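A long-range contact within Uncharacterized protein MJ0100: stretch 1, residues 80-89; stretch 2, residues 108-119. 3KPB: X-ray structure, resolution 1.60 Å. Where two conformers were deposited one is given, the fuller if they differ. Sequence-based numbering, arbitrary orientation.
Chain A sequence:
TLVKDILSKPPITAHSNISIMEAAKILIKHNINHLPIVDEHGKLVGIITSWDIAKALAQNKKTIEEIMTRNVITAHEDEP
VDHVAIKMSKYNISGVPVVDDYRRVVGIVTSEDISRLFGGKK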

# COMPACT_ATOMS: atom_id res chain seq x y z
N PRO A 80 -4.90 9.17 -23.95
CA PRO A 80 -4.35 7.84 -24.30
C PRO A 80 -3.75 7.05 -23.12
O PRO A 80 -3.05 7.63 -22.28
CB PRO A 80 -3.27 8.14 -25.35
CG PRO A 80 -3.22 9.63 -25.50
CD PRO A 80 -4.41 10.23 -24.86
N VAL A 81 -4.02 5.73 -23.10
CA VAL A 81 -3.57 4.82 -22.03
C VAL A 81 -2.06 4.80 -21.78
O VAL A 81 -1.61 4.74 -20.63
CB VAL A 81 -4.10 3.37 -22.29
CG1 VAL A 81 -3.40 2.35 -21.41
CG2 VAL A 81 -5.61 3.31 -22.09
N ASP A 82 -1.27 4.84 -22.85
CA ASP A 82 0.19 4.83 -22.74
C ASP A 82 0.71 6.01 -21.91
O ASP A 82 1.66 5.85 -21.13
CB ASP A 82 0.83 4.87 -24.13
CG ASP A 82 1.85 3.77 -24.33
OD1 ASP A 82 2.59 3.44 -23.37
OD2 ASP A 82 1.92 3.23 -25.46
N HIS A 83 0.09 7.17 -22.09
CA HIS A 83 0.47 8.39 -21.36
C HIS A 83 0.21 8.20 -19.86
O HIS A 83 0.99 8.66 -19.02
CB HIS A 83 -0.29 9.62 -21.91
CG HIS A 83 0.11 10.04 -23.30
ND1 HIS A 83 -0.06 9.24 -24.41
CD2 HIS A 83 0.64 11.20 -23.76
CE1 HIS A 83 0.36 9.87 -25.48
NE2 HIS A 83 0.80 11.07 -25.12
N VAL A 84 -0.88 7.50 -19.54
CA VAL A 84 -1.26 7.18 -18.16
C VAL A 84 -0.27 6.22 -17.53
O VAL A 84 0.18 6.44 -16.40
CB VAL A 84 -2.70 6.60 -18.08
CG1 VAL A 84 -3.08 6.26 -16.63
CG2 VAL A 84 -3.70 7.56 -18.68
N ALA A 85 0.09 5.16 -18.26
CA ALA A 85 1.15 4.25 -17.83
C ALA A 85 2.45 5.00 -17.51
O ALA A 85 3.07 4.75 -16.47
CB ALA A 85 1.39 3.18 -18.89
N ILE A 86 2.85 5.92 -18.39
CA ILE A 86 4.07 6.70 -18.15
C ILE A 86 3.95 7.60 -16.91
O ILE A 86 4.89 7.67 -16.11
CB ILE A 86 4.51 7.49 -19.41
CG1 ILE A 86 4.97 6.52 -20.50
CG2 ILE A 86 5.63 8.50 -19.07
CD1 ILE A 86 4.78 7.02 -21.92
N LYS A 87 2.80 8.25 -16.75
CA LYS A 87 2.49 9.05 -15.55
C LYS A 87 2.69 8.23 -14.29
O LYS A 87 3.25 8.72 -13.30
CB LYS A 87 1.04 9.51 -15.57
CG LYS A 87 0.80 10.92 -16.04
CD LYS A 87 -0.68 11.22 -16.01
CE LYS A 87 -0.97 12.57 -16.64
NZ LYS A 87 -2.38 12.68 -17.08
N MET A 88 2.21 7.00 -14.32
CA MET A 88 2.26 6.16 -13.14
C MET A 88 3.69 5.69 -12.82
O MET A 88 4.05 5.63 -11.64
CB MET A 88 1.26 5.01 -13.24
CG MET A 88 -0.20 5.50 -13.24
SD MET A 88 -1.45 4.23 -12.98
CE MET A 88 -1.05 3.09 -14.31
N SER A 89 4.50 5.40 -13.84
CA SER A 89 5.92 5.11 -13.60
C SER A 89 6.69 6.35 -13.12
O SER A 89 7.55 6.25 -12.23
CB SER A 89 6.60 4.48 -14.82
OG SER A 89 6.15 5.07 -16.04
N ILE A 108 -11.61 5.31 -12.36
CA ILE A 108 -10.22 5.21 -11.92
C ILE A 108 -9.51 4.12 -12.72
O ILE A 108 -10.10 3.10 -13.06
CB ILE A 108 -10.10 4.97 -10.39
CG1 ILE A 108 -8.63 5.01 -9.96
CG2 ILE A 108 -10.77 3.66 -9.98
CD1 ILE A 108 -8.42 5.51 -8.55
N VAL A 109 -8.24 4.39 -13.02
CA VAL A 109 -7.38 3.45 -13.73
C VAL A 109 -6.22 3.02 -12.82
O VAL A 109 -5.52 3.86 -12.26
CB VAL A 109 -6.83 4.06 -15.04
CG1 VAL A 109 -5.75 3.19 -15.66
CG2 VAL A 109 -7.97 4.26 -16.04
N THR A 110 -6.03 1.71 -12.69
CA THR A 110 -4.94 1.18 -11.88
C THR A 110 -3.84 0.57 -12.75
O THR A 110 -4.03 0.32 -13.94
CB THR A 110 -5.43 0.16 -10.83
OG1 THR A 110 -5.84 -1.05 -11.49
CG2 THR A 110 -6.60 0.72 -10.02
N SER A 111 -2.68 0.33 -12.12
CA SER A 111 -1.53 -0.31 -12.75
C SER A 111 -1.76 -1.80 -12.98
O SER A 111 -0.96 -2.45 -13.66
CB SER A 111 -0.28 -0.10 -11.89
OG SER A 111 -0.43 -0.69 -10.61
N GLU A 112 -2.83 -2.33 -12.40
CA GLU A 112 -3.26 -3.70 -12.69
C GLU A 112 -4.18 -3.68 -13.90
O GLU A 112 -4.12 -4.57 -14.74
CB GLU A 112 -3.97 -4.33 -11.49
CG GLU A 112 -3.06 -4.66 -10.31
CD GLU A 112 -3.03 -3.57 -9.24
OE1 GLU A 112 -2.89 -3.92 -8.05
OE2 GLU A 112 -3.14 -2.37 -9.59
N ASP A 113 -5.03 -2.64 -13.98
CA ASP A 113 -5.88 -2.42 -15.15
C ASP A 113 -5.00 -2.31 -16.40
O ASP A 113 -5.32 -2.87 -17.45
CB ASP A 113 -6.73 -1.15 -14.98
CG ASP A 113 -7.82 -1.28 -13.91
OD1 ASP A 113 -8.23 -2.41 -13.58
OD2 ASP A 113 -8.27 -0.23 -13.41
N ILE A 114 -3.88 -1.60 -16.25
CA ILE A 114 -2.86 -1.43 -17.31
C ILE A 114 -2.06 -2.71 -17.58
O ILE A 114 -1.86 -3.09 -18.74
CB ILE A 114 -1.89 -0.23 -16.98
CG1 ILE A 114 -2.61 1.13 -17.03
CG2 ILE A 114 -0.66 -0.24 -17.89
CD1 ILE A 114 -3.78 1.22 -18.06
N SER A 115 -1.60 -3.37 -16.51
CA SER A 115 -0.89 -4.65 -16.59
C SER A 115 -1.58 -5.62 -17.54
O SER A 115 -0.93 -6.41 -18.23
CB SER A 115 -0.78 -5.29 -15.20
OG SER A 115 0.03 -6.49 -15.27
N ARG A 116 -2.92 -5.56 -17.56
CA ARG A 116 -3.71 -6.40 -18.45
C ARG A 116 -3.54 -6.00 -19.90
O ARG A 116 -3.31 -6.85 -20.76
CB ARG A 116 -5.19 -6.31 -18.08
CG ARG A 116 -5.64 -7.36 -17.10
CD ARG A 116 -7.16 -7.40 -17.07
NE ARG A 116 -7.71 -6.44 -16.11
CZ ARG A 116 -8.09 -5.20 -16.39
NH1 ARG A 116 -8.00 -4.71 -17.63
NH2 ARG A 116 -8.57 -4.44 -15.42
N LEU A 117 -3.64 -4.70 -20.16
CA LEU A 117 -3.59 -4.16 -21.52
C LEU A 117 -2.22 -4.28 -22.20
O LEU A 117 -2.11 -4.09 -23.41
CB LEU A 117 -4.09 -2.71 -21.54
CG LEU A 117 -5.58 -2.48 -21.29
CD1 LEU A 117 -5.89 -0.99 -21.27
CD2 LEU A 117 -6.46 -3.19 -22.32
N PHE A 118 -1.18 -4.60 -21.42
CA PHE A 118 0.15 -4.86 -21.98
C PHE A 118 0.51 -6.36 -22.03
O PHE A 118 1.39 -6.76 -22.79
CB PHE A 118 1.24 -4.05 -21.25
CG PHE A 118 1.12 -2.54 -21.41
CD1 PHE A 118 0.42 -1.99 -22.49
CD2 PHE A 118 1.73 -1.68 -20.51
CE1 PHE A 118 0.31 -0.60 -22.65
CE2 PHE A 118 1.63 -0.29 -20.66
CZ PHE A 118 0.92 0.25 -21.73
N GLY A 119 -0.19 -7.16 -21.23
CA GLY A 119 0.02 -8.61 -21.19
C GLY A 119 -1.26 -9.39 -20.98
O GLY A 119 -1.36 -10.21 -20.06

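Helix 81-89 of MJ0100 packs against a strand-to-helix unit, strand 108-110 running into helix 111-118. The two helices cross at -128°, their axes 10.6 Å apart at closest approach; the strand axis passes 10.1 Å from helix 81-89 at -66°. No hydrogen bond links the stretches, so the 378 Å² buried between them rests on van der Waals contact, mostly apolar. P80 occupies the N-cap position and stays clear of the partner. V81 (chi1 t) points toward stretch 2, and its CG1 lies 3.6 Å from I114 CD1 and 4.2 Å from L117 CD1, one methyl of the branched side chain fitted against two aliphatic side chains. The CA-to-CB bond of D82 points away, yet its end swings back to bring OD1 4.0 Å from F118 CZ, obliquely to the ring. One turn on from P80, V84 meets the strand, CG1 to V109 CG1 at 4.2 Å; both valines are buried and point toward the opposite stretch, making an apolar contact. The helices come near at A85, whose CA is 7.0 Å from I114 CA; the small methyl CB sits 4.1 Å from I114 CG2 and 3.9 Å from F118 CE2, at the edge of the ring. F118 is poorly ordered, so both of its contacts are less certain. M88 (m, t, m), a long, unbranched apolar side chain, covers the strand-helix junction: its SD is 4.1 Å from V109 O, and its terminal CE lies 3.8 Å from S111 CA and packs on I114 CG1 at 3.7 Å by van der Waals contact. I114 thus touches V81, A85 and M88, side chains spaced along one face of the helix. Within stretch 2, the start of helix 111-118, which M88 CE contacts, is braced by reciprocal bonds: D113 N donates to T110 OG1 (3.1 Å), capping the helix, while T110 N donates to D113 OD2 (3.0 Å).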